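Local coordinates for FixG-related protein (Vibrio parahaemolyticus, PDB 2R39) that is of unknown function but probably belongs to a membrane-bound iron-sulfur protein of electron transport, of which this is the C-terminal Ig-like domain, at residues 31-37 with 76-82; 48-54 with 95-101. One frame throughout, in Å; residues are numbered along the deposited sequence.

Contact 1 of 2, residues 31-37 with 76-82; sequences VENTYTL and NLPMSLG
Y35 and L81 meet on the inward face of two antiparallel strands, 31-37 and 76-82, central in one sheet of the Ig-like β-sandwich that closes the C-terminal end of this FixG-related protein. The strand directions differ by 160°, and three hydrogen-bonded pairs, N33 with L81, Y35 with M79 and L37 with L77, each contribute two backbone bonds. The shortest runs from L77 N to L37 O, 2.7 Å.

The face carrying Y35, L37, M79 and L81 is the tight one. The isobutyl group of L81 crosses the tyrosine side chain at about a right angle, bringing CG to 3.7 Å from Y35 CE2 in an oblique approach to the ring. Next along, M79, a selenomethionine, has CG between its backbone N and carbonyl carbon (chi1 62°), where it meets Y35 CB at 3.9 Å. The chain then bends at chi3, and M79 SE touches L37 CG, also at 3.9 Å. F97 and I95 of the facing sheet pack against this layer, and the hydroxyl of Y35 is satisfied by the carbonyl of R113.

The opposite face, carrying E32, T34, T36, S80 and P78, is partly exposed or exposed and more thinly packed. T34 turns its methyl CG2 to S80 CB at 3.9 Å, while its hydroxyl bonds to D18. At the N76 end the methyl of T36 lies against the side-chain amide, CG2 to ND2 3.4 Å, a contact without a hydrogen bond. Towards the G82 end, E32 places CG anti to its backbone N (chi1 -162°) and runs extended toward S80, whose OG gives a weak hydrogen bond to E32 OE2 at 2.9 Å.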
# COMPACT_ATOMS: atom_id res chain seq x y z
N VAL A 31 5.82 7.48 -13.64
CA VAL A 31 4.36 7.51 -13.64
C VAL A 31 3.87 7.18 -12.22
O VAL A 31 4.41 6.29 -11.55
CB VAL A 31 3.72 6.65 -14.79
CG1 VAL A 31 4.10 5.19 -14.70
CG2 VAL A 31 2.20 6.82 -14.82
N GLU A 32 2.86 7.90 -11.76
CA GLU A 32 2.36 7.77 -10.41
C GLU A 32 0.99 7.12 -10.39
O GLU A 32 0.23 7.26 -11.35
CB GLU A 32 2.28 9.16 -9.79
CG GLU A 32 2.19 9.15 -8.29
CD GLU A 32 2.46 10.50 -7.71
OE1 GLU A 32 1.71 11.45 -8.06
OE2 GLU A 32 3.41 10.61 -6.88
N ASN A 33 0.69 6.37 -9.32
CA ASN A 33 -0.68 5.94 -9.00
C ASN A 33 -0.93 6.27 -7.55
O ASN A 33 -0.04 6.07 -6.73
CB ASN A 33 -0.87 4.42 -9.15
CG ASN A 33 -1.21 3.97 -10.56
OD1 ASN A 33 -1.70 2.86 -10.77
ND2 ASN A 33 -0.90 4.81 -11.54
N THR A 34 -2.13 6.73 -7.22
CA THR A 34 -2.49 7.03 -5.82
C THR A 34 -3.43 5.99 -5.21
O THR A 34 -4.28 5.40 -5.90
CB THR A 34 -3.11 8.43 -5.65
OG1 THR A 34 -4.29 8.53 -6.46
CG2 THR A 34 -2.11 9.52 -6.03
N TYR A 35 -3.28 5.81 -3.90
CA TYR A 35 -3.98 4.80 -3.11
C TYR A 35 -4.33 5.35 -1.73
O TYR A 35 -3.67 6.27 -1.24
CB TYR A 35 -3.09 3.57 -2.89
CG TYR A 35 -2.51 2.98 -4.16
CD1 TYR A 35 -3.17 1.97 -4.85
CD2 TYR A 35 -1.29 3.45 -4.67
CE1 TYR A 35 -2.62 1.42 -6.03
CE2 TYR A 35 -0.75 2.92 -5.85
CZ TYR A 35 -1.42 1.91 -6.52
OH TYR A 35 -0.88 1.39 -7.67
N THR A 36 -5.35 4.76 -1.11
CA THR A 36 -5.57 4.94 0.33
C THR A 36 -5.62 3.59 1.02
O THR A 36 -6.43 2.72 0.66
CB THR A 36 -6.84 5.75 0.61
OG1 THR A 36 -6.76 7.00 -0.10
CG2 THR A 36 -6.99 6.03 2.10
N LEU A 37 -4.72 3.39 1.98
CA LEU A 37 -4.75 2.20 2.82
C LEU A 37 -5.60 2.47 4.07
O LEU A 37 -5.46 3.51 4.70
CB LEU A 37 -3.34 1.78 3.24
CG LEU A 37 -2.23 1.62 2.19
CD1 LEU A 37 -0.97 0.98 2.80
CD2 LEU A 37 -2.67 0.84 0.99
N ASN A 76 -6.31 5.98 8.29
CA ASN A 76 -6.56 6.22 6.89
C ASN A 76 -5.30 6.80 6.26
O ASN A 76 -4.86 7.89 6.63
CB ASN A 76 -7.72 7.20 6.74
CG ASN A 76 -8.28 7.21 5.36
OD1 ASN A 76 -8.20 8.21 4.64
ND2 ASN A 76 -8.87 6.09 4.95
N LEU A 77 -4.72 6.06 5.31
CA LEU A 77 -3.38 6.37 4.83
C LEU A 77 -3.27 6.61 3.33
O LEU A 77 -3.04 5.66 2.56
CB LEU A 77 -2.38 5.29 5.28
CG LEU A 77 -2.39 4.86 6.75
CD1 LEU A 77 -1.51 3.66 6.98
CD2 LEU A 77 -1.98 6.02 7.69
N PRO A 78 -3.42 7.88 2.91
CA PRO A 78 -3.20 8.28 1.53
C PRO A 78 -1.73 8.14 1.15
O PRO A 78 -0.85 8.47 1.95
CB PRO A 78 -3.62 9.76 1.52
CG PRO A 78 -3.45 10.20 2.91
CD PRO A 78 -3.81 9.03 3.75
N MSE A 79 -1.46 7.65 -0.05
CA MSE A 79 -0.09 7.44 -0.50
C MSE A 79 -0.04 7.36 -2.01
O MSE A 79 -1.08 7.34 -2.68
CB MSE A 79 0.45 6.13 0.08
CG MSE A 79 -0.34 4.90 -0.41
SE MSE A 79 0.59 3.29 0.03
CE MSE A 79 2.18 3.52 -1.10
N SER A 80 1.17 7.32 -2.56
CA SER A 80 1.33 7.03 -3.97
C SER A 80 2.55 6.14 -4.26
O SER A 80 3.46 5.98 -3.40
CB SER A 80 1.34 8.33 -4.79
OG SER A 80 2.57 8.99 -4.69
N LEU A 81 2.53 5.52 -5.44
CA LEU A 81 3.63 4.73 -5.98
C LEU A 81 4.08 5.38 -7.28
O LEU A 81 3.24 5.82 -8.07
CB LEU A 81 3.18 3.28 -6.27
CG LEU A 81 2.80 2.38 -5.07
CD1 LEU A 81 2.38 0.99 -5.57
CD2 LEU A 81 3.93 2.28 -4.06
N GLY A 82 5.40 5.45 -7.49
CA GLY A 82 5.97 5.94 -8.75
C GLY A 82 6.77 4.83 -9.40
O GLY A 82 7.45 4.06 -8.71

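Contact 2 of 2, residues 48-54 with 95-101; sequences EYNLDVK and IQFILTD
The ring of Y49 packs against L99 and D101 where two antiparallel strands, 48-54 and 95-101, form the middle of the second sheet of the Ig-like sandwich. Their directions differ by 161°, and the pairs N50 with T100, D52 with I98 and K54 with Q96 are each doubly hydrogen-bonded through the backbone.

Y49 can be followed outward. Y49 CB lies 3.9 Å from L99 CG. With CG set beside the backbone N (chi1 -49°), the ring comes under L99: CD1 of the leucine stands over one face, 4.3 Å from the ring centroid and 25° off the normal, a CH-pi contact. L99 CD2 reaches ring atom CD1 of Y49 at 3.6 Å, and that same ring atom is 3.4 Å from D101 CB. One atom further, Y49 CE1 approaches D101 OD2 to 3.1 Å; the carboxylate oxygen sits at the ring edge, near its plane, with the two flat groups steeply inclined. At the tip, OH shares a water with D101 OD2, while S103 and N104 also hold this carboxylate.

Inward, L51 CD2 meets L99 CB, and V53 CG2 leans on I95 CB; strands 11-17 and 74-83 lie across from this layer. The outward side is mostly polar, with I98 as an apolar member. One water there lies near D52 OD2, I98 O and T100 OG1, with more acceptors around it than protons to give, and N50 bonds to T66. At the far end K54 lies alongside Q96; its chain bends at chi3 and rests on I98, CE to CD1 3.7 Å.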
# COMPACT_ATOMS: atom_id res chain seq x y z
N GLU A 48 2.70 -2.26 16.02
CA GLU A 48 3.51 -1.62 14.97
C GLU A 48 3.44 -2.44 13.70
O GLU A 48 3.66 -3.65 13.74
CB GLU A 48 5.00 -1.43 15.36
CG GLU A 48 5.90 -0.92 14.17
CD GLU A 48 7.42 -0.77 14.46
OE1 GLU A 48 7.76 -0.04 15.40
OE2 GLU A 48 8.25 -1.37 13.72
N TYR A 49 3.15 -1.79 12.59
CA TYR A 49 3.03 -2.46 11.29
C TYR A 49 4.04 -1.88 10.29
O TYR A 49 4.37 -0.70 10.36
CB TYR A 49 1.59 -2.37 10.74
CG TYR A 49 0.50 -2.75 11.74
CD1 TYR A 49 0.43 -4.03 12.28
CD2 TYR A 49 -0.47 -1.84 12.14
CE1 TYR A 49 -0.58 -4.40 13.19
CE2 TYR A 49 -1.49 -2.20 13.04
CZ TYR A 49 -1.53 -3.48 13.56
OH TYR A 49 -2.53 -3.84 14.47
N ASN A 50 4.55 -2.72 9.39
CA ASN A 50 5.27 -2.23 8.22
C ASN A 50 4.32 -2.39 7.03
O ASN A 50 3.55 -3.37 6.98
CB ASN A 50 6.52 -3.05 7.90
CG ASN A 50 7.76 -2.70 8.76
OD1 ASN A 50 7.89 -1.62 9.35
ND2 ASN A 50 8.70 -3.63 8.79
N LEU A 51 4.42 -1.47 6.08
CA LEU A 51 3.61 -1.49 4.88
C LEU A 51 4.55 -1.55 3.71
O LEU A 51 5.56 -0.83 3.66
CB LEU A 51 2.70 -0.26 4.78
CG LEU A 51 1.86 0.05 6.03
CD1 LEU A 51 1.35 1.46 5.95
CD2 LEU A 51 0.68 -0.94 6.22
N ASP A 52 4.22 -2.42 2.77
CA ASP A 52 5.08 -2.72 1.61
C ASP A 52 4.24 -2.97 0.39
O ASP A 52 3.03 -3.07 0.49
CB ASP A 52 5.91 -3.98 1.91
CG ASP A 52 7.08 -3.68 2.79
OD1 ASP A 52 8.04 -3.05 2.28
OD2 ASP A 52 7.02 -4.05 4.00
N VAL A 53 4.88 -3.05 -0.77
CA VAL A 53 4.20 -3.41 -2.02
C VAL A 53 5.09 -4.44 -2.72
O VAL A 53 6.34 -4.39 -2.63
CB VAL A 53 3.90 -2.20 -2.97
CG1 VAL A 53 5.22 -1.45 -3.42
CG2 VAL A 53 3.08 -2.65 -4.19
N LYS A 54 4.46 -5.41 -3.36
CA LYS A 54 5.23 -6.29 -4.20
C LYS A 54 4.62 -6.36 -5.59
O LYS A 54 3.42 -6.12 -5.75
CB LYS A 54 5.43 -7.65 -3.52
CG LYS A 54 4.43 -8.70 -3.82
CD LYS A 54 4.99 -10.10 -3.53
CE LYS A 54 5.58 -10.21 -2.14
NZ LYS A 54 5.46 -11.61 -1.61
N ILE A 95 -0.18 -5.91 -8.31
CA ILE A 95 0.64 -5.66 -7.15
C ILE A 95 -0.12 -6.14 -5.92
O ILE A 95 -1.32 -6.40 -6.01
CB ILE A 95 1.02 -4.14 -7.01
CG1 ILE A 95 -0.26 -3.27 -6.92
CG2 ILE A 95 1.90 -3.67 -8.24
CD1 ILE A 95 -0.04 -1.78 -6.48
N GLN A 96 0.57 -6.26 -4.80
CA GLN A 96 -0.07 -6.53 -3.53
C GLN A 96 0.52 -5.58 -2.54
O GLN A 96 1.75 -5.43 -2.49
CB GLN A 96 0.33 -7.90 -3.00
CG GLN A 96 -0.51 -9.05 -3.43
CD GLN A 96 0.00 -10.29 -2.74
OE1 GLN A 96 1.16 -10.32 -2.28
NE2 GLN A 96 -0.84 -11.30 -2.63
N PHE A 97 -0.35 -4.95 -1.75
CA PHE A 97 0.08 -4.25 -0.56
C PHE A 97 0.11 -5.23 0.60
O PHE A 97 -0.76 -6.14 0.73
CB PHE A 97 -0.85 -3.10 -0.28
CG PHE A 97 -0.73 -1.98 -1.28
CD1 PHE A 97 0.30 -1.06 -1.18
CD2 PHE A 97 -1.67 -1.84 -2.30
CE1 PHE A 97 0.41 -0.01 -2.10
CE2 PHE A 97 -1.56 -0.80 -3.22
CZ PHE A 97 -0.51 0.11 -3.11
N ILE A 98 1.13 -5.09 1.45
CA ILE A 98 1.34 -6.06 2.48
C ILE A 98 1.47 -5.33 3.79
O ILE A 98 2.30 -4.42 3.91
CB ILE A 98 2.55 -6.95 2.17
CG1 ILE A 98 2.30 -7.70 0.84
CG2 ILE A 98 2.86 -7.93 3.34
CD1 ILE A 98 3.55 -7.99 0.06
N LEU A 99 0.64 -5.71 4.76
CA LEU A 99 0.80 -5.21 6.11
C LEU A 99 1.51 -6.30 6.91
O LEU A 99 1.07 -7.45 6.93
CB LEU A 99 -0.57 -4.86 6.74
CG LEU A 99 -0.51 -4.43 8.21
CD1 LEU A 99 -1.65 -3.49 8.56
CD2 LEU A 99 -0.51 -5.63 9.15
N THR A 100 2.62 -5.95 7.52
CA THR A 100 3.36 -6.88 8.36
C THR A 100 3.28 -6.41 9.81
O THR A 100 3.69 -5.30 10.13
CB THR A 100 4.84 -6.96 7.92
OG1 THR A 100 4.89 -7.40 6.55
CG2 THR A 100 5.61 -7.97 8.80
N ASP A 101 2.72 -7.28 10.65
CA ASP A 101 2.65 -7.09 12.11
C ASP A 101 3.53 -8.18 12.67
O ASP A 101 3.05 -9.29 12.94
CB ASP A 101 1.19 -7.31 12.58
CG ASP A 101 1.02 -7.29 14.12
OD1 ASP A 101 1.98 -7.40 14.90
OD2 ASP A 101 -0.15 -7.18 14.54
O HOH W 1 2.92 -4.91 16.72
O HOH W 2 5.40 -5.35 12.51
O HOH W 3 -2.39 -6.13 15.33
O HOH W 4 4.84 -5.30 4.96

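Contacts 1 and 2 are the central strand pairs of the two sheets, each antiparallel and their centres about 13 Å apart. Both are partly buried: their inner faces build one shared core and their outer faces lie toward the surface. Their segments alternate along the chain, strand 31-41 being followed by 47-54 and 74-83 by 92-101, so the chain crosses between the sheets. Their cores meet directly: Y35 and F97 pack edge-to-face, and L77 CD1 touches L51 CD1 at 3.7 Å. Chemistry differs outside: 31-37 with 76-82 has a direct but weak serine–glutamate bond, whereas 48-54 with 95-101 places waters between polar groups.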